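Local coordinates for Svp1-like protein 2 (Kluyveromyces lactis, PDB 4V16) that binds phosphoinositides as a PROPPIN-family beta-propeller and is probably involved in mitochondrial or peroxisomal functions and amino acid signalling, at residues T58-H63 against K99-S104; T65-F70 against I80-K85; H178-K183 against S198-L203. All coordinates share one frame; numbering follows the deposited sequence.

Contact 1 of 3, residues T58-H63 against K99-S104; sequences TIRMLH and KDLFLS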
loop_
_atom_site.group_PDB
_atom_site.type_symbol
_atom_site.label_atom_id
_atom_site.label_comp_id
_atom_site.label_asym_id
_atom_site.label_seq_id
_atom_site.Cartn_x
_atom_site.Cartn_y
_atom_site.Cartn_z
ATOM N N THR A 58 -3.340 -12.150 -6.789
ATOM C CA THR A 58 -2.660 -10.973 -6.258
ATOM C C THR A 58 -1.246 -10.936 -6.837
ATOM O O THR A 58 -0.595 -11.977 -6.957
ATOM C CB THR A 58 -2.583 -10.971 -4.713
ATOM O OG1 THR A 58 -1.489 -11.795 -4.290
ATOM C CG2 THR A 58 -3.889 -11.468 -4.074
ATOM N N ILE A 59 -0.770 -9.744 -7.186
ATOM C CA ILE A 59 0.509 -9.605 -7.871
ATOM C C ILE A 59 1.287 -8.414 -7.328
ATOM O O ILE A 59 0.723 -7.344 -7.089
ATOM C CB ILE A 59 0.312 -9.453 -9.394
ATOM C CG1 ILE A 59 1.665 -9.424 -10.102
ATOM C CG2 ILE A 59 -0.508 -8.205 -9.712
ATOM C CD1 ILE A 59 1.572 -9.658 -11.585
ATOM N N ARG A 60 2.584 -8.618 -7.127
ATOM C CA ARG A 60 3.459 -7.588 -6.591
ATOM C C ARG A 60 4.709 -7.465 -7.443
ATOM O O ARG A 60 4.990 -8.320 -8.284
ATOM C CB ARG A 60 3.839 -7.899 -5.144
ATOM C CG ARG A 60 2.679 -7.857 -4.168
ATOM C CD ARG A 60 2.146 -6.448 -3.993
ATOM N NE ARG A 60 1.040 -6.406 -3.042
ATOM C CZ ARG A 60 -0.232 -6.632 -3.355
ATOM N NH1 ARG A 60 -0.578 -6.921 -4.604
ATOM N NH2 ARG A 60 -1.163 -6.570 -2.415
ATOM N N MET A 61 5.464 -6.401 -7.197
ATOM C CA MET A 61 6.605 -6.045 -8.025
ATOM C C MET A 61 7.751 -5.560 -7.145
ATOM O O MET A 61 7.525 -4.868 -6.149
ATOM C CB MET A 61 6.193 -4.966 -9.025
ATOM C CG MET A 61 7.272 -4.525 -9.984
ATOM S SD MET A 61 6.670 -3.192 -11.042
ATOM C CE MET A 61 8.068 -2.978 -12.144
ATOM N N LEU A 62 8.976 -5.931 -7.506
ATOM C CA LEU A 62 10.156 -5.522 -6.747
ATOM C C LEU A 62 10.849 -4.325 -7.387
ATOM O O LEU A 62 11.628 -4.482 -8.329
ATOM C CB LEU A 62 11.144 -6.684 -6.618
ATOM C CG LEU A 62 12.431 -6.380 -5.842
ATOM C CD1 LEU A 62 12.131 -5.835 -4.447
ATOM C CD2 LEU A 62 13.298 -7.628 -5.747
ATOM N N HIS A 63 10.561 -3.136 -6.863
ATOM C CA HIS A 63 11.178 -1.898 -7.330
ATOM C C HIS A 63 10.980 -1.734 -8.838
ATOM O O HIS A 63 9.845 -1.770 -9.317
ATOM C CB HIS A 63 12.663 -1.877 -6.956
ATOM C CG HIS A 63 12.911 -2.027 -5.485
ATOM N ND1 HIS A 63 12.364 -1.177 -4.551
ATOM C CD2 HIS A 63 13.645 -2.930 -4.794
ATOM C CE1 HIS A 63 12.751 -1.549 -3.342
ATOM N NE2 HIS A 63 13.527 -2.609 -3.462
ATOM N N LYS A 99 -3.831 -12.330 1.730
ATOM C CA LYS A 99 -4.496 -11.067 2.034
ATOM C C LYS A 99 -3.590 -9.891 1.677
ATOM O O LYS A 99 -4.059 -8.849 1.219
ATOM C CB LYS A 99 -4.885 -11.014 3.504
ATOM N N ASP A 100 -2.291 -10.071 1.889
ATOM C CA ASP A 100 -1.298 -9.052 1.566
ATOM C C ASP A 100 0.000 -9.703 1.105
ATOM O O ASP A 100 0.263 -10.867 1.411
ATOM C CB ASP A 100 -1.026 -8.147 2.773
ATOM C CG ASP A 100 -2.007 -6.988 2.876
ATOM O OD1 ASP A 100 -2.414 -6.444 1.825
ATOM O OD2 ASP A 100 -2.361 -6.614 4.016
ATOM N N LEU A 101 0.806 -8.943 0.373
ATOM C CA LEU A 101 2.079 -9.439 -0.132
ATOM C C LEU A 101 3.082 -8.295 -0.256
ATOM O O LEU A 101 2.740 -7.208 -0.723
ATOM C CB LEU A 101 1.885 -10.130 -1.482
ATOM C CG LEU A 101 3.132 -10.729 -2.137
ATOM C CD1 LEU A 101 3.768 -11.780 -1.242
ATOM C CD2 LEU A 101 2.779 -11.329 -3.489
ATOM N N PHE A 102 4.315 -8.550 0.175
ATOM C CA PHE A 102 5.372 -7.544 0.150
ATOM C C PHE A 102 6.691 -8.149 -0.314
ATOM O O PHE A 102 6.971 -9.320 -0.061
ATOM C CB PHE A 102 5.542 -6.919 1.534
ATOM C CG PHE A 102 4.258 -6.450 2.143
ATOM C CD1 PHE A 102 3.801 -5.163 1.922
ATOM C CD2 PHE A 102 3.504 -7.298 2.936
ATOM C CE1 PHE A 102 2.618 -4.729 2.480
ATOM C CE2 PHE A 102 2.320 -6.871 3.497
ATOM C CZ PHE A 102 1.875 -5.584 3.269
ATOM N N LEU A 103 7.499 -7.335 -0.988
ATOM C CA LEU A 103 8.789 -7.777 -1.503
ATOM C C LEU A 103 9.909 -6.811 -1.143
ATOM O O LEU A 103 9.740 -5.592 -1.203
ATOM C CB LEU A 103 8.731 -7.930 -3.025
ATOM C CG LEU A 103 7.794 -8.988 -3.607
ATOM C CD1 LEU A 103 7.750 -8.857 -5.122
ATOM C CD2 LEU A 103 8.234 -10.385 -3.205
ATOM N N SER A 104 11.053 -7.368 -0.767
ATOM C CA SER A 104 12.287 -6.604 -0.665
ATOM C C SER A 104 13.399 -7.440 -1.280
ATOM O O SER A 104 13.167 -8.578 -1.689
ATOM C CB SER A 104 12.607 -6.247 0.787
ATOM O OG SER A 104 12.969 -7.393 1.535
#
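Between two neighbouring blades of the beta-propeller, the innermost strands 59-61 and 98-103 run side by side, and Arg60 meets Leu101 and Leu103 across the seam. The axes of 59-61 and 99-103 differ by 20° and lie 7.0 Å apart at their closest, too far for backbone pairing, so side chains make the join. Arginine's long aliphatic part can pack while its end bonds. Arg60 CG lies 3.5 Å from Leu101 CD2 as the two side chains slide past each other in opposite directions, and Leu101 CB lies over one guanidinium face. The bend at chi2 (-68°) turns the group back: Arg60 NE makes a weak bond to Leu101 O at 3.0 Å, and Arg60 NH1, also salt-bridged to Asp19, donates to Ile59 O at 2.8 Å from above that carbonyl plane. Asp100 OD1 lies at the guanidinium edge, 4.4 Å from Arg60 NH2, beyond salt-bridge range. Leu103 CD1 lies 3.9 Å from Met61 C, and Leu62 CD1 3.8 Å from Ser104 C. Each inner strand pairs within its own blade, 59-61 with strand 67-72 and 98-103 with strand 107-112, where Lys99 and Asp100 form a classic bulge opposite Ser111.

Contact 2 of 3, residues T65-F70 against I80-K85; sequences TNYIAF and IWDDVK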
loop_
_atom_site.group_PDB
_atom_site.type_symbol
_atom_site.label_atom_id
_atom_site.label_comp_id
_atom_site.label_asym_id
_atom_site.label_seq_id
_atom_site.Cartn_x
_atom_site.Cartn_y
_atom_site.Cartn_z
ATOM N N THR A 65 12.951 -3.706 -10.985
ATOM C CA THR A 65 13.736 -4.832 -11.472
ATOM C C THR A 65 12.873 -5.751 -12.321
ATOM O O THR A 65 11.735 -5.421 -12.650
ATOM C CB THR A 65 14.345 -5.648 -10.317
ATOM O OG1 THR A 65 13.312 -6.385 -9.650
ATOM C CG2 THR A 65 15.045 -4.736 -9.322
ATOM N N ASN A 66 13.426 -6.907 -12.667
ATOM C CA ASN A 66 12.725 -7.896 -13.474
ATOM C C ASN A 66 12.014 -8.937 -12.612
ATOM O O ASN A 66 11.490 -9.927 -13.126
ATOM C CB ASN A 66 13.708 -8.591 -14.420
ATOM C CG ASN A 66 14.923 -9.148 -13.694
ATOM O OD1 ASN A 66 15.525 -8.475 -12.857
ATOM N ND2 ASN A 66 15.281 -10.387 -14.007
ATOM N N TYR A 67 11.992 -8.706 -11.302
ATOM C CA TYR A 67 11.476 -9.693 -10.358
ATOM C C TYR A 67 10.023 -9.419 -9.985
ATOM O O TYR A 67 9.712 -8.434 -9.315
ATOM C CB TYR A 67 12.356 -9.722 -9.109
ATOM C CG TYR A 67 13.758 -10.222 -9.384
ATOM C CD1 TYR A 67 13.967 -11.398 -10.095
ATOM C CD2 TYR A 67 14.870 -9.512 -8.952
ATOM C CE1 TYR A 67 15.241 -11.860 -10.356
ATOM C CE2 TYR A 67 16.153 -9.967 -9.211
ATOM C CZ TYR A 67 16.330 -11.143 -9.915
ATOM O OH TYR A 67 17.598 -11.608 -10.180
ATOM N N ILE A 68 9.145 -10.315 -10.427
ATOM C CA ILE A 68 7.710 -10.195 -10.210
ATOM C C ILE A 68 7.208 -11.385 -9.399
ATOM O O ILE A 68 7.650 -12.515 -9.605
ATOM C CB ILE A 68 6.951 -10.121 -11.550
ATOM C CG1 ILE A 68 7.429 -8.913 -12.360
ATOM C CG2 ILE A 68 5.443 -10.043 -11.315
ATOM C CD1 ILE A 68 6.968 -8.918 -13.799
ATOM N N ALA A 69 6.285 -11.124 -8.476
ATOM C CA ALA A 69 5.677 -12.176 -7.670
ATOM C C ALA A 69 4.163 -12.126 -7.797
ATOM O O ALA A 69 3.552 -11.082 -7.561
ATOM C CB ALA A 69 6.086 -12.039 -6.213
ATOM N N PHE A 70 3.563 -13.251 -8.177
ATOM C CA PHE A 70 2.111 -13.352 -8.255
ATOM C C PHE A 70 1.627 -14.653 -7.625
ATOM O O PHE A 70 2.368 -15.634 -7.550
ATOM C CB PHE A 70 1.633 -13.247 -9.708
ATOM C CG PHE A 70 2.071 -14.389 -10.585
ATOM C CD1 PHE A 70 1.307 -15.541 -10.681
ATOM C CD2 PHE A 70 3.236 -14.300 -11.330
ATOM C CE1 PHE A 70 1.704 -16.591 -11.493
ATOM C CE2 PHE A 70 3.638 -15.346 -12.144
ATOM C CZ PHE A 70 2.871 -16.492 -12.225
ATOM N N ILE A 80 7.524 -16.769 -8.304
ATOM C CA ILE A 80 8.467 -15.672 -8.483
ATOM C C ILE A 80 8.896 -15.670 -9.947
ATOM O O ILE A 80 9.719 -16.481 -10.369
ATOM C CB ILE A 80 9.698 -15.793 -7.565
ATOM C CG1 ILE A 80 9.274 -15.887 -6.096
ATOM C CG2 ILE A 80 10.631 -14.607 -7.768
ATOM C CD1 ILE A 80 8.536 -14.668 -5.577
ATOM N N TRP A 81 8.319 -14.749 -10.710
ATOM C CA TRP A 81 8.479 -14.711 -12.159
ATOM C C TRP A 81 9.657 -13.827 -12.570
ATOM O O TRP A 81 9.818 -12.715 -12.068
ATOM C CB TRP A 81 7.178 -14.209 -12.796
ATOM C CG TRP A 81 7.180 -14.109 -14.295
ATOM C CD1 TRP A 81 7.394 -12.986 -15.043
ATOM C CD2 TRP A 81 6.925 -15.167 -15.225
ATOM N NE1 TRP A 81 7.298 -13.283 -16.382
ATOM C CE2 TRP A 81 7.011 -14.615 -16.520
ATOM C CE3 TRP A 81 6.638 -16.528 -15.090
ATOM C CZ2 TRP A 81 6.821 -15.378 -17.671
ATOM C CZ3 TRP A 81 6.450 -17.285 -16.234
ATOM C CH2 TRP A 81 6.543 -16.708 -17.507
ATOM N N ASP A 82 10.486 -14.342 -13.474
ATOM C CA ASP A 82 11.591 -13.575 -14.034
ATOM C C ASP A 82 11.122 -12.911 -15.325
ATOM O O ASP A 82 10.697 -13.584 -16.263
ATOM C CB ASP A 82 12.801 -14.476 -14.288
ATOM C CG ASP A 82 14.067 -13.691 -14.590
ATOM O OD1 ASP A 82 13.983 -12.662 -15.289
ATOM O OD2 ASP A 82 15.149 -14.104 -14.122
ATOM N N ASP A 83 11.215 -11.587 -15.365
ATOM C CA ASP A 83 10.606 -10.802 -16.432
ATOM C C ASP A 83 11.407 -10.827 -17.736
ATOM O O ASP A 83 10.862 -10.542 -18.804
ATOM C CB ASP A 83 10.425 -9.354 -15.960
ATOM C CG ASP A 83 9.537 -8.544 -16.881
ATOM O OD1 ASP A 83 8.738 -9.150 -17.627
ATOM O OD2 ASP A 83 9.633 -7.298 -16.850
ATOM N N VAL A 84 12.694 -11.159 -17.652
ATOM C CA VAL A 84 13.541 -11.210 -18.843
ATOM C C VAL A 84 13.703 -12.654 -19.315
ATOM O O VAL A 84 13.674 -12.925 -20.517
ATOM C CB VAL A 84 14.935 -10.569 -18.589
ATOM C CG1 VAL A 84 15.645 -11.206 -17.409
ATOM C CG2 VAL A 84 15.796 -10.649 -19.839
ATOM N N LYS A 85 13.870 -13.575 -18.371
ATOM C CA LYS A 85 13.913 -14.998 -18.694
ATOM C C LYS A 85 12.534 -15.487 -19.129
ATOM O O LYS A 85 12.417 -16.484 -19.844
ATOM C CB LYS A 85 14.393 -15.821 -17.498
ATOM C CG LYS A 85 15.892 -15.805 -17.245
ATOM C CD LYS A 85 16.254 -16.846 -16.187
ATOM C CE LYS A 85 17.755 -17.012 -16.026
ATOM N NZ LYS A 85 18.382 -15.876 -15.298
#
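Ile68 and Trp81 form an antiparallel hydrogen-bonded pair in which each residue satisfies both backbone groups of the other. Ile68 N donates to Trp81 O at 3.0 Å and 169°, and Trp81 N donates to Ile68 O at 2.6 Å. Asp83 N, just past the strand, donates to Asn66 O. The side chain of Asn66 makes a further link: Asn66 ND2 reaches Asp82 OD1 at 2.9 Å, from 46° above the carboxylate plane though close to its own amide plane. Asp82 OD1 also receives Val84 N at 3.1 Å, an Asx turn, and Lys85 N at 3.2 Å, an Asx motif, so three N-H groups converge on one acceptor; aspartate suits a strand end whose next amides have left the sheet. Lys85 NZ adds a long salt bridge to Asp82 OD2, which would further balance the negative charge. The strands are the second and third of a four-stranded propeller blade, and Trp81-Asp82 at the end of the third recalls the dipeptide for which WD repeats are named. Just before the other strand, Thr65 OG1 accepts from Tyr67 N in an ST turn, and it is also hydrogen-bonded to Leu62 O. Apolar contacts occur on both faces: Ala69 CB meets Ile80 CD1 at 3.6 Å, while on the Ile68 and Trp81 face the edge of the Phe70 ring meets Trp81 CB, with Phe70 CE2 at 3.8 Å.

Contact 3 of 3, residues H178-K183 against S198-L203; sequences HANPVK and SQDGTL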
loop_
_atom_site.group_PDB
_atom_site.type_symbol
_atom_site.label_atom_id
_atom_site.label_comp_id
_atom_site.label_asym_id
_atom_site.label_seq_id
_atom_site.Cartn_x
_atom_site.Cartn_y
_atom_site.Cartn_z
ATOM N N HIS A 178 -4.915 2.538 18.929
ATOM C CA HIS A 178 -6.291 3.020 19.003
ATOM C C HIS A 178 -7.131 2.214 19.988
ATOM O O HIS A 178 -6.781 1.087 20.345
ATOM C CB HIS A 178 -6.949 2.968 17.622
ATOM C CG HIS A 178 -6.323 3.880 16.614
ATOM N ND1 HIS A 178 -6.716 5.191 16.451
ATOM C CD2 HIS A 178 -5.351 3.664 15.697
ATOM C CE1 HIS A 178 -6.004 5.746 15.487
ATOM N NE2 HIS A 178 -5.168 4.840 15.012
ATOM N N ALA A 179 -8.241 2.801 20.422
ATOM C CA ALA A 179 -9.209 2.096 21.252
ATOM C C ALA A 179 -9.927 1.046 20.413
ATOM O O ALA A 179 -9.989 -0.126 20.781
ATOM C CB ALA A 179 -10.203 3.069 21.856
ATOM N N ASN A 180 -10.470 1.482 19.282
ATOM C CA ASN A 180 -11.093 0.578 18.327
ATOM C C ASN A 180 -10.031 -0.137 17.496
ATOM O O ASN A 180 -8.885 0.314 17.439
ATOM C CB ASN A 180 -12.052 1.355 17.424
ATOM C CG ASN A 180 -13.258 1.883 18.177
ATOM O OD1 ASN A 180 -13.801 1.212 19.055
ATOM N ND2 ASN A 180 -13.679 3.097 17.840
ATOM N N PRO A 181 -10.399 -1.263 16.860
ATOM C CA PRO A 181 -9.428 -2.017 16.054
ATOM C C PRO A 181 -8.805 -1.209 14.917
ATOM O O PRO A 181 -9.496 -0.467 14.220
ATOM C CB PRO A 181 -10.259 -3.182 15.495
ATOM C CG PRO A 181 -11.680 -2.838 15.755
ATOM C CD PRO A 181 -11.686 -1.969 16.959
ATOM N N VAL A 182 -7.494 -1.361 14.749
ATOM C CA VAL A 182 -6.760 -0.707 13.674
ATOM C C VAL A 182 -7.222 -1.227 12.321
ATOM O O VAL A 182 -7.319 -2.438 12.122
ATOM C CB VAL A 182 -5.243 -0.940 13.812
ATOM C CG1 VAL A 182 -4.488 -0.337 12.631
ATOM C CG2 VAL A 182 -4.736 -0.360 15.125
ATOM N N LYS A 183 -7.495 -0.317 11.391
ATOM C CA LYS A 183 -7.983 -0.710 10.073
ATOM C C LYS A 183 -6.834 -0.905 9.090
ATOM O O LYS A 183 -6.761 -1.929 8.410
ATOM C CB LYS A 183 -8.964 0.326 9.524
ATOM C CG LYS A 183 -9.635 -0.128 8.238
ATOM C CD LYS A 183 -10.856 0.708 7.896
ATOM C CE LYS A 183 -11.673 0.054 6.791
ATOM N NZ LYS A 183 -12.214 -1.281 7.190
ATOM N N SER A 198 -8.521 3.750 12.297
ATOM C CA SER A 198 -9.441 2.740 12.815
ATOM C C SER A 198 -10.697 2.612 11.966
ATOM O O SER A 198 -10.784 3.154 10.865
ATOM C CB SER A 198 -9.839 3.079 14.250
ATOM O OG SER A 198 -8.695 3.291 15.049
ATOM N N GLN A 199 -11.672 1.887 12.501
ATOM C CA GLN A 199 -12.961 1.726 11.851
ATOM C C GLN A 199 -13.690 3.060 11.786
ATOM O O GLN A 199 -14.372 3.358 10.806
ATOM C CB GLN A 199 -13.806 0.695 12.598
ATOM C CG GLN A 199 -13.133 -0.658 12.743
ATOM C CD GLN A 199 -12.931 -1.358 11.410
ATOM O OE1 GLN A 199 -13.798 -1.310 10.534
ATOM N NE2 GLN A 199 -11.783 -2.010 11.249
ATOM N N ASP A 200 -13.544 3.859 12.840
ATOM C CA ASP A 200 -14.158 5.179 12.890
ATOM C C ASP A 200 -13.633 6.043 11.752
ATOM O O ASP A 200 -14.396 6.741 11.085
ATOM C CB ASP A 200 -13.883 5.859 14.234
ATOM C CG ASP A 200 -14.383 5.048 15.415
ATOM O OD1 ASP A 200 -15.203 4.128 15.207
ATOM O OD2 ASP A 200 -13.958 5.337 16.556
ATOM N N GLY A 201 -12.322 5.986 11.535
ATOM C CA GLY A 201 -11.678 6.782 10.508
ATOM C C GLY A 201 -11.697 8.263 10.837
ATOM O O GLY A 201 -11.462 9.102 9.968
ATOM N N THR A 202 -11.975 8.584 12.098
ATOM C CA THR A 202 -12.047 9.974 12.537
ATOM C C THR A 202 -10.668 10.517 12.897
ATOM O O THR A 202 -10.373 11.688 12.652
ATOM C CB THR A 202 -12.980 10.129 13.751
ATOM O OG1 THR A 202 -12.631 9.170 14.757
ATOM C CG2 THR A 202 -14.428 9.921 13.340
ATOM N N LEU A 203 -9.829 9.659 13.471
ATOM C CA LEU A 203 -8.499 10.056 13.926
ATOM C C LEU A 203 -7.404 9.291 13.192
ATOM O O LEU A 203 -7.480 8.072 13.037
ATOM C CB LEU A 203 -8.364 9.830 15.432
ATOM C CG LEU A 203 -9.480 10.408 16.305
ATOM C CD1 LEU A 203 -9.288 9.990 17.754
ATOM C CD2 LEU A 203 -9.536 11.923 16.185
#
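This is a largely polar contact between two loops at one end of a blade: His178 and Asn180, on the way into strand 182-187, meet Ser198 at the end of strand 193-198 and Asp200 in the turn after it. The hydroxyl of Ser198 sits over one face of the His178 imidazole, Ser198 OG being 3.1 Å from His178 ND1. CG of the histidine is anti to its carbonyl carbon (chi1 -64°), which directs the ring toward the turn, where His178 CE1 comes 3.7 Å from Leu203 O. An alanine at His178 would probably leave the Ser198 hydroxyl without the ring it lies against and open a gap beside the Leu203 carbonyl. Both segments belong to a WD repeat, and the approach of His178 to Ser198 is reminiscent of the histidine-serine part of the polar network of such repeats. Asn180 ND2 gives a weak bond to Asp200 OD2, the amide and carboxylate planes standing 83° apart. Pro181 O receives a CA-H contact from Ser198 CA at 3.5 Å, and Pro181 CG packs on Gln199 CG at 4.0 Å. Lys183 crosses Gln199 at about a right angle, Lys183 CB lying 3.6 Å from Ser198 O.

Overall arrangement
Contacts 1 and 2 touch and share a sheet: strands 59-61 and 67-72 are neighbours in it, probably joined by backbone bonds from Arg60 N to Ala69 O and from Leu62 N to Tyr67 O. Contact 1 works between blades, with its centre about 10 Å from the centre of the chain, and is partly buried; leucines and one arginine bridge strands that do not pair. Contact 2, its centre about 20 Å from that of the chain, works within a blade, where regular backbone bonding carries a mainly buried hairpin. Contact 3, on the opposite side of the chain's centre, is partly buried and joins loops of another blade, relying on polar side chains in place of regular strand pairing.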